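Local coordinates for acetoin utilization protein AcuB, putative (Vibrio cholerae, PDB 2O16), which is of unknown function but carries a pair of CBS domains and may take part in acetoin utilization, perhaps by sensing a nucleotide-like ligand, at residues I109-V114 with V121-D126. Residues are numbered along the deposited sequence; the frame is centred on the assembly and turned at random. Where two conformers were deposited one is given.
With PO4 (phosphate ion), chain C.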
loop_
_atom_site.group_PDB
_atom_site.type_symbol
_atom_site.label_atom_id
_atom_site.label_comp_id
_atom_site.label_asym_id
_atom_site.label_seq_id
_atom_site.Cartn_x
_atom_site.Cartn_y
_atom_site.Cartn_z
ATOM N N ILE A 109 6.966 -7.101 -4.402
ATOM C CA ILE A 109 5.827 -6.284 -4.044
ATOM C C ILE A 109 6.303 -5.254 -3.011
ATOM O O ILE A 109 6.730 -5.615 -1.924
ATOM C CB ILE A 109 4.697 -7.152 -3.394
ATOM C CG1 ILE A 109 4.293 -8.353 -4.290
ATOM C CG2 ILE A 109 3.470 -6.285 -3.064
ATOM C CD1 ILE A 109 3.552 -7.979 -5.554
ATOM N N GLY A 110 6.255 -3.980 -3.353
ATOM C CA GLY A 110 6.687 -2.957 -2.397
ATOM C C GLY A 110 5.671 -2.672 -1.304
ATOM O O GLY A 110 6.049 -2.435 -0.124
ATOM N N CYS A 111 4.384 -2.742 -1.674
ATOM C CA CYS A 111 3.266 -2.434 -0.783
ATOM C C CYS A 111 2.158 -3.462 -0.918
ATOM O O CYS A 111 1.733 -3.770 -2.022
ATOM C CB CYS A 111 2.691 -1.057 -1.101
ATOM S SG CYS A 111 1.224 -0.588 -0.173
ATOM N N LEU A 112 1.695 -3.989 0.204
ATOM C CA LEU A 112 0.683 -5.030 0.211
ATOM C C LEU A 112 -0.538 -4.538 1.007
ATOM O O LEU A 112 -0.483 -4.439 2.236
ATOM C CB LEU A 112 1.305 -6.319 0.782
ATOM C CG LEU A 112 0.575 -7.664 0.825
ATOM C CD1 LEU A 112 0.190 -8.125 -0.607
ATOM C CD2 LEU A 112 1.480 -8.707 1.536
ATOM N N PRO A 113 -1.642 -4.196 0.300
ATOM C CA PRO A 113 -2.908 -3.881 0.973
ATOM C C PRO A 113 -3.396 -5.077 1.775
ATOM O O PRO A 113 -3.202 -6.206 1.355
ATOM C CB PRO A 113 -3.883 -3.615 -0.181
ATOM C CG PRO A 113 -2.995 -3.344 -1.392
ATOM C CD PRO A 113 -1.733 -4.101 -1.169
ATOM N N VAL A 114 -4.008 -4.809 2.925
ATOM C CA VAL A 114 -4.520 -5.824 3.833
ATOM C C VAL A 114 -6.041 -5.673 3.793
ATOM O O VAL A 114 -6.589 -4.577 4.002
ATOM C CB VAL A 114 -3.993 -5.587 5.289
ATOM C CG1 VAL A 114 -4.511 -6.649 6.289
ATOM C CG2 VAL A 114 -2.465 -5.522 5.293
ATOM N N VAL A 121 -8.433 -2.833 5.319
ATOM C CA VAL A 121 -8.209 -2.544 6.740
ATOM C C VAL A 121 -6.803 -1.975 7.036
ATOM O O VAL A 121 -6.516 -1.445 8.127
ATOM C CB VAL A 121 -8.537 -3.787 7.627
ATOM C CG1 VAL A 121 -10.025 -4.139 7.475
ATOM C CG2 VAL A 121 -7.655 -5.008 7.258
ATOM N N GLY A 122 -5.908 -2.075 6.063
ATOM C CA GLY A 122 -4.565 -1.557 6.296
ATOM C C GLY A 122 -3.700 -1.719 5.066
ATOM O O GLY A 122 -4.146 -2.268 4.069
ATOM N N ILE A 123 -2.454 -1.243 5.152
ATOM C CA ILE A 123 -1.434 -1.528 4.130
ATOM C C ILE A 123 -0.124 -1.893 4.804
ATOM O O ILE A 123 0.144 -1.441 5.922
ATOM C CB ILE A 123 -1.172 -0.329 3.161
ATOM C CG1 ILE A 123 -0.761 0.947 3.943
ATOM C CG2 ILE A 123 -2.417 -0.122 2.242
ATOM C CD1 ILE A 123 -0.331 2.174 3.035
ATOM N N ILE A 124 0.679 -2.724 4.127
ATOM C CA ILE A 124 2.051 -2.963 4.558
ATOM C C ILE A 124 2.963 -2.233 3.598
ATOM O O ILE A 124 2.923 -2.490 2.390
ATOM C CB ILE A 124 2.440 -4.460 4.504
ATOM C CG1 ILE A 124 1.468 -5.328 5.316
ATOM C CG2 ILE A 124 3.913 -4.628 4.971
ATOM C CD1 ILE A 124 1.723 -6.825 5.110
ATOM N N THR A 125 3.785 -1.322 4.104
ATOM C CA THR A 125 4.760 -0.654 3.243
ATOM C C THR A 125 6.166 -0.791 3.799
ATOM O O THR A 125 6.353 -1.244 4.937
ATOM C CB THR A 125 4.517 0.869 3.091
ATOM O OG1 THR A 125 4.583 1.470 4.375
ATOM C CG2 THR A 125 3.155 1.167 2.419
ATOM N N ASP A 126 7.158 -0.378 3.000
ATOM C CA ASP A 126 8.532 -0.376 3.489
ATOM C C ASP A 126 8.604 0.353 4.852
ATOM O O ASP A 126 9.335 -0.084 5.756
ATOM C CB ASP A 126 9.503 0.195 2.436
ATOM C CG ASP A 126 8.963 1.446 1.738
ATOM O OD1 ASP A 126 8.130 2.163 2.326
ATOM O OD2 ASP A 126 9.386 1.719 0.600
HETATM P P PO4 C . 5.398 4.489 1.712
HETATM O O1 PO4 C . 4.109 4.602 0.938
HETATM O O2 PO4 C . 6.267 3.510 0.946
HETATM O O3 PO4 C . 6.029 5.861 1.639
HETATM O O4 PO4 C . 5.219 4.056 3.156
HETATM O O HOH W 1 6.293 0.307 0.446
#
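Leu112 and Ile124 face each other as a hydrogen-bonded pair in the antiparallel beta hairpin of a CBS domain, the two strands meeting close to the centre of the chain. The two side chains run alongside each other in the same direction, with Leu112 CD2 4.0 Å from Ile124 CD1; Met104 of helix 97-106 covers both. Farther along this face, Val114 CB lies against the Gly122 carbonyl, 3.5 Å from Gly122 O, the same oxygen that accepts the bond from Val114 N. With CG1 anti to the backbone N (chi1 -180°), Val114 reaches two ways: CG1 meets Val121 CG2 at 3.7 Å, and CG2 rests against Ile124 CG1. Val121 and Gly122 both sit opposite Val114, a classic beta bulge, and Val114 O takes a good bond from Val121 N but only a weak one from Gly122 N. The reverse face carries Cys111, Pro113 and Ile123. Here Ile123 puts CG2 over Pro113 CA while its CB backs onto Cys111 SG, and the strands 38-42 and 48-53 close over the group through Pro40 and Ile51. SG also fits against Thr125 CG2, at 3.7 Å. Thr125 is the N-cap of helix 126-141, and a phosphate ion, probably from the crystallisation liquor, lies by this helix start, where His38, Ser127 and the backbone N of Arg37 also bind it. One water links the loop before the first strand and the helix start to the ion: it donates to Gly110 O and to phosphate O2, and accepts from Asp126 N at 2.8 Å.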